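Local coordinates for protein glycoside hydrolase, family 11\:clostridium cellulosome enzyme, dockerin type i\:polysaccharide (Clostridium thermocellum, PDB 2C71) that removes acetyl groups from acetylated xylan as a metal-dependent esterase of carbohydrate esterase family 4, and probably helps the cellulosome degrade plant cell walls, at residues D25-K29 with Y30-A34; F100-P103 with P104-T108; A88-Q91 with K92-T96; D169-I172 with P173-S177. All blocks are in the same frame, centred on the assembly; numbering follows the deposited sequence. Where two conformers were deposited one is given.

Interaction 1. Residues D25-K29 with Y30-A34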
loop_
_atom_site.group_PDB
_atom_site.type_symbol
_atom_site.label_atom_id
_atom_site.label_comp_id
_atom_site.label_asym_id
_atom_site.label_seq_id
_atom_site.Cartn_x
_atom_site.Cartn_y
_atom_site.Cartn_z
ATOM N N ASP A 25 14.654 -2.729 2.963
ATOM C CA ASP A 25 15.724 -3.434 3.703
ATOM C C ASP A 25 15.145 -4.291 4.808
ATOM O O ASP A 25 15.647 -5.396 5.039
ATOM C CB ASP A 25 16.741 -2.465 4.234
ATOM C CG ASP A 25 17.620 -1.823 3.161
ATOM O OD1 ASP A 25 17.677 -2.252 2.026
ATOM O OD2 ASP A 25 18.374 -0.866 3.552
ATOM N N LYS A 26 14.150 -3.802 5.567
ATOM C CA LYS A 26 13.500 -4.613 6.599
ATOM C C LYS A 26 12.804 -5.816 5.980
ATOM O O LYS A 26 12.852 -6.928 6.507
ATOM C CB LYS A 26 12.472 -3.803 7.389
ATOM C CG LYS A 26 13.010 -2.657 8.205
ATOM C CD LYS A 26 13.975 -3.064 9.304
ATOM C CE LYS A 26 14.488 -1.857 10.032
ATOM N NZ LYS A 26 15.466 -2.152 11.031
ATOM N N LEU A 27 12.096 -5.601 4.876
ATOM C CA LEU A 27 11.377 -6.703 4.229
ATOM C C LEU A 27 12.349 -7.749 3.722
ATOM O O LEU A 27 12.067 -8.970 3.789
ATOM C CB LEU A 27 10.469 -6.191 3.132
ATOM C CG LEU A 27 9.422 -5.163 3.610
ATOM C CD1 LEU A 27 8.672 -4.610 2.367
ATOM C CD2 LEU A 27 8.474 -5.722 4.621
ATOM N N ASP A 28 13.519 -7.353 3.254
ATOM C CA ASP A 28 14.552 -8.319 2.859
ATOM C C ASP A 28 15.035 -9.090 4.087
ATOM O O ASP A 28 15.252 -10.314 4.012
ATOM C CB ASP A 28 15.763 -7.616 2.199
ATOM C CG ASP A 28 15.540 -7.106 0.780
ATOM O OD1 ASP A 28 14.608 -7.578 0.100
ATOM O OD2 ASP A 28 16.374 -6.243 0.361
ATOM N N LYS A 29 15.293 -8.397 5.193
ATOM C CA LYS A 29 15.793 -9.038 6.404
ATOM C C LYS A 29 14.900 -10.165 6.854
ATOM O O LYS A 29 15.369 -11.223 7.281
ATOM C CB LYS A 29 15.944 -7.990 7.515
ATOM C CG LYS A 29 16.430 -8.448 8.859
ATOM C CD LYS A 29 16.284 -7.171 9.876
ATOM C CE LYS A 29 16.762 -7.419 11.238
ATOM N NZ LYS A 29 16.694 -6.165 12.023
ATOM N N TYR A 30 13.591 -9.949 6.767
ATOM C CA TYR A 30 12.588 -10.929 7.223
ATOM C C TYR A 30 12.010 -11.797 6.113
ATOM O O TYR A 30 11.173 -12.651 6.364
ATOM C CB TYR A 30 11.450 -10.202 7.972
ATOM C CG TYR A 30 11.929 -9.531 9.196
ATOM C CD1 TYR A 30 12.351 -10.300 10.249
ATOM C CD2 TYR A 30 11.959 -8.134 9.341
ATOM C CE1 TYR A 30 12.856 -9.700 11.399
ATOM C CE2 TYR A 30 12.443 -7.537 10.492
ATOM C CZ TYR A 30 12.897 -8.324 11.530
ATOM O OH TYR A 30 13.410 -7.790 12.696
ATOM N N ASN A 31 12.468 -11.568 4.886
ATOM C CA ASN A 31 11.967 -12.302 3.732
ATOM C C ASN A 31 10.458 -12.157 3.568
ATOM O O ASN A 31 9.750 -13.139 3.342
ATOM C CB ASN A 31 12.345 -13.783 3.833
ATOM C CG ASN A 31 12.075 -14.541 2.549
ATOM O OD1 ASN A 31 11.789 -15.738 2.570
ATOM N ND2 ASN A 31 12.164 -13.847 1.421
ATOM N N VAL A 32 9.971 -10.926 3.686
ATOM C CA VAL A 32 8.537 -10.666 3.685
ATOM C C VAL A 32 8.117 -9.891 2.441
ATOM O O VAL A 32 8.788 -8.944 2.031
ATOM C CB VAL A 32 8.104 -9.883 4.938
ATOM C CG1 VAL A 32 6.759 -9.211 4.705
ATOM C CG2 VAL A 32 8.046 -10.804 6.146
ATOM N N LYS A 33 7.002 -10.300 1.844
ATOM C CA LYS A 33 6.423 -9.576 0.692
ATOM C C LYS A 33 5.397 -8.589 1.154
ATOM O O LYS A 33 4.664 -8.862 2.092
ATOM C CB LYS A 33 5.777 -10.580 -0.293
ATOM C CG LYS A 33 6.840 -11.565 -0.904
ATOM C CD LYS A 33 6.249 -12.541 -1.871
ATOM C CE LYS A 33 7.346 -13.581 -2.350
ATOM N NZ LYS A 33 8.085 -14.335 -1.235
ATOM N N ALA A 34 5.282 -7.481 0.437
ATOM C CA ALA A 34 4.354 -6.390 0.783
ATOM C C ALA A 34 3.851 -5.750 -0.499
ATOM O O ALA A 34 4.216 -6.133 -1.608
ATOM C CB ALA A 34 5.014 -5.394 1.707
HETATM O O HOH W 1 11.466 -9.520 0.866
#
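Lys-29 lies alongside Tyr-30 and runs over one face of its ring. Its chain leaves with CG anti to the backbone N (chi1 179°) and stays extended. This brings CD to 4.3 Å from the centroid of the Tyr-30 ring, an off-centre CH-pi contact. Both polar ends continue to Asp-169 of helix 164-177: Lys-29 NZ makes a salt bridge there and Tyr-30 OH a hydrogen bond. Lys-26 NZ also leaves the contact, for a salt bridge with Asp-169.

The apolar contacts gather round Leu-27. Its CD2 meets Val-32 CG1 at 3.9 Å, and its CD1 meets Ala-34 CB at 3.8 Å. The two branches thus take one residue each of the exit chain. Leu-9 of strand 6-12 also touches Leu-27 in the buried interior.

Backbone bonds close the helix. Tyr-30 N donates to Lys-26 O at 3.1 Å. Val-32 N reaches back to Leu-27 O at 2.9 Å and is nearly straight (168°). Asn-31 N gives a weak bond to Asp-28 O at 3.2 Å. A water donates to Val-32 O at 3.0 Å and weakly to Leu-27 O, so it bridges the turn. Asn-31 has positive phi (57°). This is a Schellman motif, ending helix 17-30 and turning the chain into strand 35-38 of the parallel sheet.

Interaction 2. Residues F100-P103 with P104-T108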
loop_
_atom_site.group_PDB
_atom_site.type_symbol
_atom_site.label_atom_id
_atom_site.label_comp_id
_atom_site.label_asym_id
_atom_site.label_seq_id
_atom_site.Cartn_x
_atom_site.Cartn_y
_atom_site.Cartn_z
ATOM N N PHE A 100 -4.987 -2.589 -7.891
ATOM C CA PHE A 100 -5.527 -2.005 -6.664
ATOM C C PHE A 100 -5.267 -0.502 -6.610
ATOM O O PHE A 100 -4.231 -0.033 -7.092
ATOM C CB PHE A 100 -4.892 -2.677 -5.453
ATOM C CG PHE A 100 -5.218 -4.150 -5.339
ATOM C CD1 PHE A 100 -6.401 -4.546 -4.788
ATOM C CD2 PHE A 100 -4.363 -5.110 -5.799
ATOM C CE1 PHE A 100 -6.731 -5.904 -4.712
ATOM C CE2 PHE A 100 -4.666 -6.461 -5.718
ATOM C CZ PHE A 100 -5.850 -6.864 -5.187
ATOM N N PHE A 101 -6.224 0.186 -6.011
ATOM C CA PHE A 101 -6.198 1.649 -5.802
ATOM C C PHE A 101 -6.453 1.933 -4.337
ATOM O O PHE A 101 -7.388 1.375 -3.757
ATOM C CB PHE A 101 -7.317 2.286 -6.643
ATOM C CG PHE A 101 -7.551 3.764 -6.406
ATOM C CD1 PHE A 101 -6.539 4.688 -6.616
ATOM C CD2 PHE A 101 -8.785 4.213 -6.005
ATOM C CE1 PHE A 101 -6.795 6.067 -6.416
ATOM C CE2 PHE A 101 -9.024 5.576 -5.836
ATOM C CZ PHE A 101 -8.033 6.482 -6.064
ATOM N N ARG A 102 -5.681 2.834 -3.745
ATOM C CA ARG A 102 -5.959 3.345 -2.426
ATOM C C ARG A 102 -6.288 4.809 -2.548
ATOM O O ARG A 102 -5.421 5.623 -2.937
ATOM C CB ARG A 102 -4.786 3.228 -1.469
ATOM C CG ARG A 102 -5.153 3.829 -0.108
ATOM C CD ARG A 102 -4.346 3.319 1.001
ATOM N NE ARG A 102 -4.562 1.913 1.270
ATOM C CZ ARG A 102 -3.629 1.022 1.615
ATOM N NH1 ARG A 102 -2.344 1.350 1.680
ATOM N NH2 ARG A 102 -3.972 -0.236 1.838
ATOM N N PRO A 103 -7.532 5.212 -2.267
ATOM C CA PRO A 103 -7.903 6.626 -2.419
ATOM C C PRO A 103 -7.058 7.496 -1.506
ATOM O O PRO A 103 -6.877 7.191 -0.309
ATOM C CB PRO A 103 -9.390 6.684 -2.015
ATOM C CG PRO A 103 -9.846 5.333 -2.064
ATOM C CD PRO A 103 -8.670 4.386 -1.873
ATOM N N PRO A 104 -6.581 8.636 -2.029
ATOM C CA PRO A 104 -5.949 9.653 -1.151
ATOM C C PRO A 104 -6.872 9.974 -0.004
ATOM O O PRO A 104 -8.077 10.252 -0.182
ATOM C CB PRO A 104 -5.732 10.832 -2.097
ATOM C CG PRO A 104 -5.511 10.159 -3.425
ATOM C CD PRO A 104 -6.532 9.036 -3.435
ATOM N N ASN A 105 -6.319 9.987 1.204
ATOM C CA ASN A 105 -7.052 10.282 2.431
ATOM C C ASN A 105 -8.185 9.302 2.729
ATOM O O ASN A 105 -8.991 9.572 3.617
ATOM C CB ASN A 105 -7.629 11.699 2.436
ATOM C CG ASN A 105 -6.604 12.779 2.210
ATOM O OD1 ASN A 105 -6.920 13.856 1.694
ATOM N ND2 ASN A 105 -5.382 12.533 2.559
ATOM N N LEU A 106 -8.250 8.180 2.044
ATOM C CA LEU A 106 -9.329 7.208 2.180
ATOM C C LEU A 106 -10.680 7.821 1.838
ATOM O O LEU A 106 -11.707 7.235 2.173
ATOM C CB LEU A 106 -9.363 6.481 3.513
ATOM C CG LEU A 106 -8.069 5.728 3.843
ATOM C CD1 LEU A 106 -8.175 5.016 5.144
ATOM C CD2 LEU A 106 -7.705 4.713 2.735
ATOM N N GLU A 107 -10.715 8.918 1.075
ATOM C CA GLU A 107 -11.958 9.602 0.748
ATOM C C GLU A 107 -12.545 9.097 -0.560
ATOM O O GLU A 107 -11.865 9.125 -1.589
ATOM C CB GLU A 107 -11.734 11.104 0.658
ATOM C CG GLU A 107 -11.522 11.719 2.027
ATOM C CD GLU A 107 -10.820 13.079 2.099
ATOM O OE1 GLU A 107 -10.312 13.598 1.088
ATOM O OE2 GLU A 107 -10.739 13.619 3.248
ATOM N N THR A 108 -13.806 8.621 -0.537
ATOM C CA THR A 108 -14.465 8.096 -1.711
ATOM C C THR A 108 -15.759 8.867 -1.980
ATOM O O THR A 108 -16.268 9.614 -1.114
ATOM C CB THR A 108 -14.734 6.598 -1.628
ATOM O OG1 THR A 108 -15.724 6.348 -0.634
ATOM C CG2 THR A 108 -13.438 5.807 -1.322
#
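Pro-103 O accepts the N-H of Leu-106 at 2.9 Å. The donor stands above the carbonyl plane, about 50° out of it. The bond closes a beta turn over Pro-104 and Asn-105, whose backbone angles fit type II. A second turn follows at once: Glu-107 N bonds to Pro-104 O at 3.2 Å, with Asn-105 and Leu-106 both at positive phi.

The side chains pack round the two prolines. Phe-101 CZ meets Pro-104 CD at 4.0 Å, the two side chains crossing at about a right angle. Phe-101 also meets Phe-120 edge to face. Pro-103 CG touches Thr-108 CG2 at 3.7 Å, and Pro-103 CB lies 3.5 Å from Glu-107 O. The loop is thereby folded back onto the proline. Leu-106 points away at its base, but its CD2 branch returns to Arg-102 CG at 3.9 Å. These two side chains run side by side.

The polar end of Arg-102 lies beside the metal site. Its NH1 makes a salt bridge to Asp-12, next in sequence to the magnesium ligand Asp-13, and its NH2 bonds to Thr-10. The side chain of Asn-105 lies about 5 Å from the magnesium ion. Arg-102 to Pro-104 is consistent with the Arg-x-Pro motif lining the active-site groove of NodB-type deacetylases. Apolar contacts and turn bonds therefore set the loop, while the Arg-102 carbonyl accepts from ND1 of the ligand His-64, which probably sets the rotation of that imidazole and helps hold it toward the metal.

Interaction 3. Residues A88-Q91 with K92-T96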
loop_
_atom_site.group_PDB
_atom_site.type_symbol
_atom_site.label_atom_id
_atom_site.label_comp_id
_atom_site.label_asym_id
_atom_site.label_seq_id
_atom_site.Cartn_x
_atom_site.Cartn_y
_atom_site.Cartn_z
ATOM N N ALA A 88 0.698 4.640 -16.072
ATOM C CA ALA A 88 1.661 4.663 -17.164
ATOM C C ALA A 88 3.097 4.693 -16.680
ATOM O O ALA A 88 3.977 4.013 -17.233
ATOM C CB ALA A 88 1.396 5.826 -18.095
ATOM N N VAL A 89 3.393 5.488 -15.635
ATOM C CA VAL A 89 4.765 5.533 -15.129
ATOM C C VAL A 89 5.117 4.254 -14.416
ATOM O O VAL A 89 6.264 3.796 -14.510
ATOM C CB VAL A 89 5.055 6.800 -14.308
ATOM C CG1 VAL A 89 5.071 8.057 -15.146
ATOM C CG2 VAL A 89 4.140 6.946 -13.100
ATOM N N ILE A 90 4.155 3.652 -13.718
ATOM C CA ILE A 90 4.423 2.354 -13.097
ATOM C C ILE A 90 4.759 1.307 -14.168
ATOM O O ILE A 90 5.732 0.557 -14.058
ATOM C CB ILE A 90 3.256 1.889 -12.230
ATOM C CG1 ILE A 90 3.059 2.828 -11.043
ATOM C CG2 ILE A 90 3.466 0.423 -11.777
ATOM C CD1 ILE A 90 1.734 2.685 -10.355
ATOM N N GLN A 91 3.982 1.259 -15.215
ATOM C CA GLN A 91 4.249 0.289 -16.304
ATOM C C GLN A 91 5.641 0.494 -16.888
ATOM O O GLN A 91 6.372 -0.451 -17.185
ATOM C CB GLN A 91 3.168 0.390 -17.372
ATOM C CG GLN A 91 3.370 -0.535 -18.543
ATOM C CD GLN A 91 3.350 -2.011 -18.260
ATOM O OE1 GLN A 91 2.453 -2.559 -17.583
ATOM N NE2 GLN A 91 4.371 -2.686 -18.791
ATOM N N LYS A 92 5.994 1.745 -17.097
ATOM C CA LYS A 92 7.257 2.076 -17.735
ATOM C C LYS A 92 8.448 1.490 -16.976
ATOM O O LYS A 92 9.398 0.963 -17.599
ATOM C CB LYS A 92 7.388 3.598 -17.882
ATOM C CG LYS A 92 8.656 4.012 -18.580
ATOM C CD LYS A 92 8.648 5.459 -18.852
ATOM C CE LYS A 92 9.960 5.969 -19.393
ATOM N NZ LYS A 92 9.911 7.482 -19.628
ATOM N N TYR A 93 8.424 1.571 -15.649
ATOM C CA TYR A 93 9.616 1.287 -14.851
ATOM C C TYR A 93 9.545 -0.087 -14.187
ATOM O O TYR A 93 10.563 -0.747 -13.979
ATOM C CB TYR A 93 9.824 2.373 -13.794
ATOM C CG TYR A 93 10.074 3.749 -14.371
ATOM C CD1 TYR A 93 11.131 3.976 -15.241
ATOM C CD2 TYR A 93 9.250 4.819 -14.047
ATOM C CE1 TYR A 93 11.363 5.232 -15.772
ATOM C CE2 TYR A 93 9.473 6.077 -14.572
ATOM C CZ TYR A 93 10.531 6.277 -15.434
ATOM O OH TYR A 93 10.758 7.529 -15.959
ATOM N N ALA A 94 8.327 -0.505 -13.860
ATOM C CA ALA A 94 8.069 -1.760 -13.171
ATOM C C ALA A 94 7.726 -2.905 -14.088
ATOM O O ALA A 94 7.935 -4.059 -13.742
ATOM C CB ALA A 94 6.941 -1.629 -12.127
ATOM N N GLY A 95 7.171 -2.585 -15.252
ATOM C CA GLY A 95 6.710 -3.598 -16.184
ATOM C C GLY A 95 5.396 -4.244 -15.783
ATOM O O GLY A 95 5.003 -5.264 -16.349
ATOM N N THR A 96 4.705 -3.650 -14.812
ATOM C CA THR A 96 3.412 -4.151 -14.360
ATOM C C THR A 96 2.334 -3.090 -14.478
ATOM O O THR A 96 2.613 -1.917 -14.750
ATOM C CB THR A 96 3.465 -4.650 -12.909
ATOM O OG1 THR A 96 3.833 -3.564 -12.052
ATOM C CG2 THR A 96 4.479 -5.774 -12.761
#
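Ile-90 overlaps the next turn with its CG2 branch. That methyl lies 4.1 Å from Ala-94 CB and 3.9 Å from Thr-96 O. It is anti to the backbone N, while CG1 is anti to the carbonyl carbon (chi1 -65°). Ile-61 of strand 60-63 touches both Ile-90 and Ala-94, so this is the inward side of the helix.

Tyr-93 lies beside Val-89. Its CD2 comes to 3.2 Å from Val-89 O, and CE2 is 4.5 Å from Val-89 CB, a loose contact. Lys-92 CG sits over one face of the Tyr-93 ring, offset toward the rim. The hydroxyl bonds to Asp-45, and Ala-48 and Ile-51 of helix 45-56 touch the Tyr-93 side chain.

The backbone bonds change at the end. Ala-94 N bonds to Ile-90 O at 2.8 Å. Gly-95 N still reaches Gln-91 O at 3.0 Å, but from above the carbonyl plane. The bonds of Tyr-93 N to Val-89 O and Ile-90 O are weak. Gly-95 has positive phi (76°), which favours glycine. It takes the C' position, a glycine C-capping arrangement that ends helix 76-94 before strand 100-101.

Interaction 4. Residues D169-I172 with P173-S177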
loop_
_atom_site.group_PDB
_atom_site.type_symbol
_atom_site.label_atom_id
_atom_site.label_comp_id
_atom_site.label_asym_id
_atom_site.label_seq_id
_atom_site.Cartn_x
_atom_site.Cartn_y
_atom_site.Cartn_z
ATOM N N ASP A 169 10.405 -4.250 12.832
ATOM C CA ASP A 169 11.199 -5.182 13.675
ATOM C C ASP A 169 10.427 -5.805 14.800
ATOM O O ASP A 169 10.892 -6.818 15.343
ATOM C CB ASP A 169 12.450 -4.508 14.249
ATOM C CG ASP A 169 13.501 -4.239 13.203
ATOM O OD1 ASP A 169 13.820 -5.147 12.384
ATOM O OD2 ASP A 169 14.039 -3.110 13.211
ATOM N N ILE A 170 9.291 -5.213 15.203
ATOM C CA ILE A 170 8.364 -5.785 16.162
ATOM C C ILE A 170 7.211 -6.466 15.440
ATOM O O ILE A 170 6.856 -7.611 15.753
ATOM C CB ILE A 170 7.859 -4.736 17.150
ATOM C CG1 ILE A 170 9.014 -4.139 17.931
ATOM C CG2 ILE A 170 6.798 -5.309 18.065
ATOM C CD1 ILE A 170 8.652 -2.852 18.669
ATOM N N ILE A 171 6.580 -5.768 14.491
ATOM C CA ILE A 171 5.404 -6.313 13.805
ATOM C C ILE A 171 5.669 -7.663 13.176
ATOM O O ILE A 171 4.851 -8.587 13.334
ATOM C CB ILE A 171 4.904 -5.308 12.740
ATOM C CG1 ILE A 171 4.379 -4.010 13.398
ATOM C CG2 ILE A 171 3.844 -5.937 11.868
ATOM C CD1 ILE A 171 4.248 -2.854 12.423
ATOM N N ILE A 172 6.724 -7.755 12.370
ATOM C CA ILE A 172 6.922 -8.974 11.575
ATOM C C ILE A 172 7.183 -10.193 12.494
ATOM O O ILE A 172 6.479 -11.201 12.390
ATOM C CB ILE A 172 7.909 -8.745 10.431
ATOM C CG1 ILE A 172 7.293 -7.807 9.397
ATOM C CG2 ILE A 172 8.279 -10.125 9.819
ATOM C CD1 ILE A 172 8.281 -7.273 8.372
ATOM N N PRO A 173 8.162 -10.114 13.406
ATOM C CA PRO A 173 8.367 -11.292 14.294
ATOM C C PRO A 173 7.147 -11.629 15.139
ATOM O O PRO A 173 6.833 -12.803 15.342
ATOM C CB PRO A 173 9.584 -10.888 15.107
ATOM C CG PRO A 173 10.318 -9.885 14.269
ATOM C CD PRO A 173 9.246 -9.127 13.578
ATOM N N THR A 174 6.443 -10.609 15.657
ATOM C CA THR A 174 5.312 -10.880 16.529
ATOM C C THR A 174 4.207 -11.579 15.753
ATOM O O THR A 174 3.679 -12.608 16.210
ATOM C CB THR A 174 4.732 -9.605 17.163
ATOM O OG1 THR A 174 5.690 -9.041 18.047
ATOM C CG2 THR A 174 3.440 -9.886 17.937
ATOM N N LEU A 175 3.849 -11.071 14.586
ATOM C CA LEU A 175 2.761 -11.706 13.867
ATOM C C LEU A 175 3.187 -13.097 13.351
ATOM O O LEU A 175 2.381 -14.027 13.375
ATOM C CB LEU A 175 2.240 -10.804 12.750
ATOM C CG LEU A 175 1.598 -9.501 13.228
ATOM C CD1 LEU A 175 0.980 -8.721 12.058
ATOM C CD2 LEU A 175 0.552 -9.762 14.368
ATOM N N LYS A 176 4.436 -13.261 12.922
ATOM C CA LYS A 176 4.863 -14.621 12.547
ATOM C C LYS A 176 4.713 -15.578 13.729
ATOM O O LYS A 176 4.301 -16.732 13.559
ATOM C CB LYS A 176 6.297 -14.640 12.035
ATOM C CG LYS A 176 6.437 -14.107 10.631
ATOM C CD LYS A 176 7.849 -14.332 10.143
ATOM C CE LYS A 176 8.103 -13.823 8.748
ATOM N NZ LYS A 176 9.405 -14.374 8.216
ATOM N N SER A 177 5.047 -15.096 14.921
ATOM C CA SER A 177 5.043 -16.036 16.067
ATOM C C SER A 177 3.574 -16.351 16.426
ATOM O O SER A 177 3.324 -17.389 17.038
ATOM C CB SER A 177 5.819 -15.397 17.217
ATOM O OG SER A 177 7.209 -15.267 16.895
#
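Ile-172 CB and Pro-173 CD press together at 3.4 Å, closer than usual for two carbons. Pro-173 N has no hydrogen to give to Asp-169 O. The ring lies against that oxygen instead, with Pro-173 CG at 3.3 Å from Asp-169 O. The helix bonds resume with Thr-174 N, which donates to Ile-170 O at 3.0 Å. Leu-175 N then bonds to Ile-171 O at 3.0 Å, and Lys-176 N to Ile-172 O at 2.9 Å.

Ile-170 O is gripped twice by one residue. Besides the N-H, Thr-174 OG1 donates to Ile-170 O at 2.9 Å from above the carbonyl plane. The hydroxyl is anti to the carbonyl carbon of its own residue (chi1 -66°), which turns it back along the helix.

This is a proline kink within helix 164-177, one of the outer helices of the distorted (beta/alpha) barrel of the NodB homology fold. The buried side chains flank the kink along the chain, Ile-171 and Ile-172 before it and Leu-175 after it. Ile-171 CG2 meets Leu-175 CD1 at 4.0 Å, the two running side by side. Val-142 of helix 135-145 packs on Ile-171, and Phe-182 of strand 181-182 touches Ile-172 and Leu-175.

CB of Asp-169 points away from 173-177, and its carboxylate is held by Lys-26, Lys-29 and Tyr-30. The outer side is looser. Lys-176 is exposed, and its extended chain lies along Ile-172, with CE at 3.9 Å from Ile-172 CG2. Its NZ goes on to bond Tyr-30 O. Ser-177, also exposed, keeps a backbone bond from its N to Pro-173 O.

Interactions 1 and 4 belong to helices 17-30 and 164-177, which pack on each other. They touch through salt bridges and a hydrogen bond to Asp-169 and through Ile-172, which packs on Tyr-30 and Val-32. Both have charged residues at the surface and aliphatic ones within. Interaction 3 touches neither. It ends helix 76-94 against helix 45-56 with mostly apolar contacts, and its chain leads on to interaction 2. Interactions 1 and 3 both finish a helix at a residue of positive phi, whereas interaction 4 bends one within its length. Interaction 2 lies nearest the centre of the chain. It rests on two successive turns, with a pair of prolines at the first, and borders the magnesium site.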